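PDB 6A2A: sesquisabinene B synthase 2 from Santalum album, which probably cyclises farnesyl diphosphate to the sesquiterpene sesquisabinene B, working with magnesium or manganese ions as cofactor. Local coordinates for residues A[190-195]-A[209-214]; A[217-222]-A[532-537]. All blocks are in the same frame, centred on the assembly; numbering follows the deposited sequence.

Contact 1 (A[190-195]-A[209-214]); sequences KLKSIE and HALDLP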
loop_
_atom_site.group_PDB
_atom_site.type_symbol
_atom_site.label_atom_id
_atom_site.label_comp_id
_atom_site.label_asym_id
_atom_site.label_seq_id
_atom_site.Cartn_x
_atom_site.Cartn_y
_atom_site.Cartn_z
ATOM N N LYS A 190 26.556 -44.081 -11.041
ATOM C CA LYS A 190 26.287 -44.591 -12.423
ATOM C C LYS A 190 25.837 -43.458 -13.339
ATOM O O LYS A 190 26.316 -43.368 -14.509
ATOM C CB LYS A 190 25.209 -45.677 -12.432
ATOM C CG LYS A 190 25.611 -46.994 -11.799
ATOM C CD LYS A 190 27.022 -47.368 -12.105
ATOM C CE LYS A 190 27.438 -48.710 -11.582
ATOM N NZ LYS A 190 28.895 -48.903 -11.790
ATOM N N LEU A 191 24.965 -42.577 -12.856
ATOM C CA LEU A 191 24.525 -41.454 -13.733
ATOM C C LEU A 191 25.697 -40.504 -13.978
ATOM O O LEU A 191 25.866 -39.997 -15.130
ATOM C CB LEU A 191 23.327 -40.713 -13.123
ATOM C CG LEU A 191 22.027 -41.498 -13.020
ATOM C CD1 LEU A 191 21.029 -40.732 -12.162
ATOM C CD2 LEU A 191 21.412 -41.808 -14.387
ATOM N N LYS A 192 26.505 -40.219 -12.955
ATOM C CA LYS A 192 27.633 -39.332 -13.149
ATOM C C LYS A 192 28.581 -39.891 -14.202
ATOM O O LYS A 192 29.153 -39.076 -14.951
ATOM C CB LYS A 192 28.435 -39.073 -11.873
ATOM C CG LYS A 192 27.862 -38.024 -10.951
ATOM C CD LYS A 192 28.845 -37.622 -9.880
ATOM C CE LYS A 192 28.226 -36.884 -8.710
ATOM N NZ LYS A 192 27.129 -35.973 -9.121
ATOM N N SER A 193 28.711 -41.214 -14.317
ATOM C CA SER A 193 29.635 -41.826 -15.316
ATOM C C SER A 193 29.109 -41.607 -16.738
ATOM O O SER A 193 29.654 -42.228 -17.675
ATOM C CB SER A 193 29.804 -43.297 -15.099
ATOM O OG SER A 193 30.450 -43.540 -13.872
ATOM N N ILE A 194 28.040 -40.807 -16.890
ATOM C CA ILE A 194 27.462 -40.510 -18.227
ATOM C C ILE A 194 26.934 -39.073 -18.338
ATOM O O ILE A 194 26.503 -38.695 -19.389
ATOM C CB ILE A 194 26.391 -41.541 -18.576
ATOM C CG1 ILE A 194 25.158 -41.415 -17.670
ATOM C CG2 ILE A 194 26.945 -42.946 -18.539
ATOM C CD1 ILE A 194 24.017 -42.341 -18.012
ATOM N N GLU A 195 26.989 -38.249 -17.286
ATOM C CA GLU A 195 26.406 -36.916 -17.318
ATOM C C GLU A 195 27.104 -36.193 -18.476
ATOM O O GLU A 195 28.339 -36.334 -18.646
ATOM C CB GLU A 195 26.637 -36.151 -16.005
ATOM C CG GLU A 195 25.933 -34.808 -15.920
ATOM C CD GLU A 195 26.237 -33.982 -14.659
ATOM O OE1 GLU A 195 27.141 -34.371 -13.867
ATOM O OE2 GLU A 195 25.536 -32.960 -14.432
ATOM N N HIS A 209 20.074 -32.255 -14.911
ATOM C CA HIS A 209 19.224 -31.452 -14.062
ATOM C C HIS A 209 19.076 -32.147 -12.719
ATOM O O HIS A 209 19.212 -31.513 -11.658
ATOM C CB HIS A 209 17.892 -31.247 -14.730
ATOM C CG HIS A 209 16.975 -30.248 -14.109
ATOM N ND1 HIS A 209 17.175 -28.898 -14.264
ATOM C CD2 HIS A 209 15.779 -30.382 -13.508
ATOM C CE1 HIS A 209 16.139 -28.234 -13.783
ATOM N NE2 HIS A 209 15.260 -29.112 -13.310
ATOM N N ALA A 210 18.850 -33.449 -12.758
ATOM C CA ALA A 210 18.692 -34.249 -11.545
ATOM C C ALA A 210 19.958 -34.327 -10.712
ATOM O O ALA A 210 19.888 -34.275 -9.466
ATOM C CB ALA A 210 18.248 -35.638 -11.885
ATOM N N LEU A 211 21.113 -34.504 -11.332
ATOM C CA LEU A 211 22.369 -34.581 -10.621
ATOM C C LEU A 211 22.688 -33.244 -9.923
ATOM O O LEU A 211 23.308 -33.226 -8.854
ATOM C CB LEU A 211 23.469 -35.003 -11.587
ATOM C CG LEU A 211 23.420 -36.479 -11.987
ATOM C CD1 LEU A 211 24.443 -36.762 -13.072
ATOM C CD2 LEU A 211 23.694 -37.382 -10.781
ATOM N N ASP A 212 22.292 -32.141 -10.530
ATOM C CA ASP A 212 22.387 -30.826 -9.861
ATOM C C ASP A 212 21.515 -30.777 -8.627
ATOM O O ASP A 212 22.016 -30.421 -7.542
ATOM C CB ASP A 212 22.016 -29.682 -10.803
ATOM C CG ASP A 212 23.093 -29.375 -11.829
ATOM O OD1 ASP A 212 24.216 -29.873 -11.766
ATOM O OD2 ASP A 212 22.742 -28.628 -12.735
ATOM N N LEU A 213 20.220 -31.090 -8.759
ATOM C CA LEU A 213 19.276 -31.181 -7.614
ATOM C C LEU A 213 18.213 -32.223 -7.942
ATOM O O LEU A 213 17.582 -32.146 -9.004
ATOM C CB LEU A 213 18.569 -29.853 -7.333
ATOM C CG LEU A 213 19.387 -28.763 -6.642
ATOM C CD1 LEU A 213 18.599 -27.469 -6.627
ATOM C CD2 LEU A 213 19.807 -29.150 -5.242
ATOM N N PRO A 214 17.960 -33.168 -7.032
ATOM C CA PRO A 214 16.830 -34.060 -7.252
ATOM C C PRO A 214 15.486 -33.333 -7.291
ATOM O O PRO A 214 15.335 -32.242 -6.721
ATOM C CB PRO A 214 16.888 -35.075 -6.103
ATOM C CG PRO A 214 17.745 -34.411 -5.080
ATOM C CD PRO A 214 18.672 -33.447 -5.785
HETATM O O HOH W 1 24.282 -35.260 -7.517
#

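Contact 2 (A[217-222]-A[532-537]); sequences WRTIRY and SHFFYQ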
loop_
_atom_site.group_PDB
_atom_site.type_symbol
_atom_site.label_atom_id
_atom_site.label_comp_id
_atom_site.label_asym_id
_atom_site.label_seq_id
_atom_site.Cartn_x
_atom_site.Cartn_y
_atom_site.Cartn_z
ATOM N N TRP A 217 14.036 -31.949 -4.137
ATOM C CA TRP A 217 14.708 -30.767 -3.517
ATOM C C TRP A 217 14.451 -29.472 -4.323
ATOM O O TRP A 217 14.918 -28.405 -3.928
ATOM C CB TRP A 217 16.199 -31.068 -3.387
ATOM C CG TRP A 217 16.533 -32.081 -2.334
ATOM C CD1 TRP A 217 15.661 -32.836 -1.602
ATOM C CD2 TRP A 217 17.843 -32.448 -1.916
ATOM N NE1 TRP A 217 16.348 -33.673 -0.767
ATOM C CE2 TRP A 217 17.687 -33.409 -0.891
ATOM C CE3 TRP A 217 19.125 -32.029 -2.244
ATOM C CZ2 TRP A 217 18.778 -33.960 -0.263
ATOM C CZ3 TRP A 217 20.199 -32.548 -1.586
ATOM C CH2 TRP A 217 20.036 -33.556 -0.648
ATOM N N ARG A 218 13.715 -29.517 -5.415
ATOM C CA ARG A 218 13.493 -28.346 -6.254
ATOM C C ARG A 218 12.174 -27.678 -5.897
ATOM O O ARG A 218 11.225 -28.320 -5.403
ATOM C CB ARG A 218 13.560 -28.747 -7.746
ATOM C CG ARG A 218 14.962 -29.100 -8.206
ATOM C CD ARG A 218 15.040 -29.555 -9.695
ATOM N NE ARG A 218 16.397 -29.647 -10.150
ATOM C CZ ARG A 218 17.127 -28.610 -10.585
ATOM N NH1 ARG A 218 16.648 -27.375 -10.517
ATOM N NH2 ARG A 218 18.347 -28.822 -11.022
ATOM N N THR A 219 12.051 -26.428 -6.263
ATOM C CA THR A 219 10.837 -25.703 -6.086
ATOM C C THR A 219 9.813 -26.141 -7.110
ATOM O O THR A 219 10.154 -26.632 -8.214
ATOM C CB THR A 219 10.958 -24.183 -6.190
ATOM O OG1 THR A 219 11.110 -23.765 -7.550
ATOM C CG2 THR A 219 12.081 -23.597 -5.343
ATOM N N ILE A 220 8.589 -25.991 -6.735
ATOM C CA ILE A 220 7.474 -26.335 -7.707
ATOM C C ILE A 220 7.475 -25.352 -8.882
ATOM O O ILE A 220 7.479 -25.785 -10.022
ATOM C CB ILE A 220 6.097 -26.367 -7.048
ATOM C CG1 ILE A 220 6.082 -27.428 -5.954
ATOM C CG2 ILE A 220 5.010 -26.677 -8.059
ATOM C CD1 ILE A 220 4.913 -27.283 -4.976
ATOM N N ARG A 221 7.538 -24.062 -8.613
ATOM C CA ARG A 221 7.190 -23.073 -9.626
ATOM C C ARG A 221 8.315 -22.937 -10.644
ATOM O O ARG A 221 8.042 -22.860 -11.861
ATOM C CB ARG A 221 6.871 -21.705 -9.021
ATOM C CG ARG A 221 6.401 -20.689 -10.059
ATOM C CD ARG A 221 5.119 -21.153 -10.739
ATOM N NE ARG A 221 4.651 -20.087 -11.616
ATOM C CZ ARG A 221 3.606 -20.172 -12.449
ATOM N NH1 ARG A 221 2.856 -21.282 -12.488
ATOM N NH2 ARG A 221 3.363 -19.148 -13.250
ATOM N N TYR A 222 9.559 -22.897 -10.180
ATOM C CA TYR A 222 10.683 -22.769 -11.095
ATOM C C TYR A 222 10.892 -24.083 -11.853
ATOM O O TYR A 222 11.306 -24.028 -13.012
ATOM C CB TYR A 222 11.959 -22.326 -10.386
ATOM C CG TYR A 222 11.864 -20.934 -9.831
ATOM C CD1 TYR A 222 11.361 -20.703 -8.551
ATOM C CD2 TYR A 222 12.263 -19.830 -10.561
ATOM C CE1 TYR A 222 11.202 -19.417 -8.056
ATOM C CE2 TYR A 222 12.126 -18.545 -10.064
ATOM C CZ TYR A 222 11.596 -18.335 -8.803
ATOM O OH TYR A 222 11.454 -17.082 -8.268
ATOM N N SER A 532 15.805 -22.781 -0.666
ATOM C CA SER A 532 17.197 -22.636 -0.303
ATOM C C SER A 532 18.108 -23.437 -1.241
ATOM O O SER A 532 19.148 -22.948 -1.675
ATOM C CB SER A 532 17.427 -23.011 1.160
ATOM O OG SER A 532 16.693 -22.102 1.963
ATOM N N HIS A 533 17.715 -24.643 -1.530
ATOM C CA HIS A 533 18.531 -25.459 -2.435
ATOM C C HIS A 533 18.636 -24.764 -3.789
ATOM O O HIS A 533 19.754 -24.732 -4.367
ATOM C CB HIS A 533 17.930 -26.857 -2.737
ATOM C CG HIS A 533 18.063 -27.872 -1.651
ATOM N ND1 HIS A 533 19.262 -28.353 -1.243
ATOM C CD2 HIS A 533 17.123 -28.463 -0.891
ATOM C CE1 HIS A 533 19.060 -29.261 -0.325
ATOM N NE2 HIS A 533 17.774 -29.319 -0.063
ATOM N N PHE A 534 17.514 -24.227 -4.257
ATOM C CA PHE A 534 17.469 -23.700 -5.611
ATOM C C PHE A 534 18.277 -22.409 -5.705
ATOM O O PHE A 534 19.010 -22.194 -6.716
ATOM C CB PHE A 534 16.034 -23.459 -6.037
ATOM C CG PHE A 534 15.924 -23.035 -7.471
ATOM C CD1 PHE A 534 16.334 -23.889 -8.478
ATOM C CD2 PHE A 534 15.325 -21.839 -7.775
ATOM C CE1 PHE A 534 16.155 -23.529 -9.806
ATOM C CE2 PHE A 534 15.157 -21.473 -9.103
ATOM C CZ PHE A 534 15.571 -22.327 -10.097
ATOM N N PHE A 535 18.174 -21.561 -4.687
ATOM C CA PHE A 535 18.771 -20.226 -4.753
ATOM C C PHE A 535 20.211 -20.188 -4.217
ATOM O O PHE A 535 20.902 -19.148 -4.367
ATOM C CB PHE A 535 17.859 -19.180 -4.074
ATOM C CG PHE A 535 16.698 -18.785 -4.933
ATOM C CD1 PHE A 535 16.909 -18.090 -6.125
ATOM C CD2 PHE A 535 15.422 -19.222 -4.639
ATOM C CE1 PHE A 535 15.846 -17.815 -6.974
ATOM C CE2 PHE A 535 14.357 -18.932 -5.472
ATOM C CZ PHE A 535 14.568 -18.203 -6.621
ATOM N N TYR A 536 20.695 -21.238 -3.572
ATOM C CA TYR A 536 22.119 -21.296 -3.123
ATOM C C TYR A 536 22.852 -22.506 -3.727
ATOM O O TYR A 536 23.609 -23.182 -3.074
ATOM C CB TYR A 536 22.117 -21.259 -1.589
ATOM C CG TYR A 536 21.337 -20.088 -1.044
ATOM C CD1 TYR A 536 21.764 -18.774 -1.204
ATOM C CD2 TYR A 536 20.167 -20.281 -0.343
ATOM C CE1 TYR A 536 21.024 -17.705 -0.707
ATOM C CE2 TYR A 536 19.416 -19.231 0.147
ATOM C CZ TYR A 536 19.821 -17.933 -0.071
ATOM O OH TYR A 536 19.048 -16.922 0.444
ATOM N N GLN A 537 22.616 -22.812 -4.997
ATOM C CA GLN A 537 23.355 -23.860 -5.609
ATOM C C GLN A 537 24.854 -23.536 -5.559
ATOM O O GLN A 537 25.283 -22.392 -5.783
ATOM C CB GLN A 537 22.853 -24.107 -7.029
ATOM C CG GLN A 537 21.459 -24.690 -7.036
ATOM C CD GLN A 537 20.935 -24.907 -8.429
ATOM O OE1 GLN A 537 21.428 -25.793 -9.139
ATOM N NE2 GLN A 537 19.901 -24.159 -8.788
#

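Contact 1 (A[190-195]-A[209-214])
The carbonyl oxygen of L211 accepts a hydrogen bond from a water at 2.6 Å (L211 O to the water O), and the same water links this oxygen to K192 across the contact. The second leg is weak, K192 NZ donating to the water O over 3.3 Å. The lysine chain runs out from CG and then bends at its last torsion (chi4 -37°), which brings its ammonium end back over the leucine side chain. K192 NZ then lies 4.1 Å from L211 CD2, a loose packing contact between the ammonium end and a methyl.

Apart from this bridge the contact is carried by the forked end of L211. Both of its methyls, CD1 and CD2, meet the buried L191 at CB (4.1 Å each), and CD1 also packs along E195. With CG anti to its backbone N (chi1 -174°) and the chain extended, the glutamate meets the leucine tip to tip; E195 CD lies 3.7 Å from L211 CD1, and CB and CG of E195 are about as near. A carboxylate thus rests against a methyl group, its OE2 taking a weak hydrogen bond from S208.

The same OE2 lies 4.3 Å from OD1 of D212, a pair of like charges. R218 packs against D212 CB, its charge near but not paired with the carboxylate, and K192 NZ, 5.0 Å from E195 OE1, is another positive group nearby.

The contact joins the ends of helices 178-192 and 201-212 in the N-terminal part of the terpene synthase fold. Its polar links are water-borne or weak, so apolar contact on L211 is its main direct tie, and the closeness of E195 and D212 would probably raise the affinity of one of them for a proton unless the neighbouring positive charges offset it.

Contact 2 (A[217-222]-A[532-537])
F534 sets CG anti to its backbone N (chi1 -175°), whereas Y222 sets CG beside its own N, and these choices bring the two rings together between the start of helix 220-232 and the end of helix 521-535. F534 CE2 reaches Y222 CG at 3.4 Å, the ring planes meeting obliquely. F535 turns its edge to the face of Y222, with planes at 90° and F535 CZ 3.7 Å from Y222 CZ, completing an aromatic cluster.

T219 caps helix 220-232, OG1 accepting from Y222 N (3.2 Å), and its CG2 packs on F534 CB. R218, with NE and NH2 bonded to L213 O and H209 O, brings NH1 to the F534 edge (3.9 Å to CE1). W217 and H533 form an offset stack with planes 8° apart, W217 CE3 over H533 CE1 at 3.4 Å.

Y222 OH bonds to M287 O; a leucine here would probably lose that hydrogen bond and the ring that F534 and F535 pack on. Ring packing carries the interface; polar bonds at the rims of Y222 and H533 (NE2 to W504 NE1) orient these two, while W217 O is buried without a partner in the model.

How the contacts relate
Contacts 1 and 2 lie in series along the chain, their centres 16 Å apart, and R218 joins them directly. From contact 2 its guanidinium reaches back to the end of helix 201-212, where R218 NH2 meets H209 O at 2.9 Å and R218 NE meets L213 O at 3.0 Å, both probable hydrogen bonds. Packing adds a second tie, with L213 CD1 3.7 Å from H533 O. The partly exposed helix ends of contact 1 are thereby coupled to the buried aromatic contacts of contact 2. Contact 1 is remote from the metal site, whereas the F535 side chain is about 8 Å from that of N460, a magnesium-binding residue, although no metal is bound to this chain here.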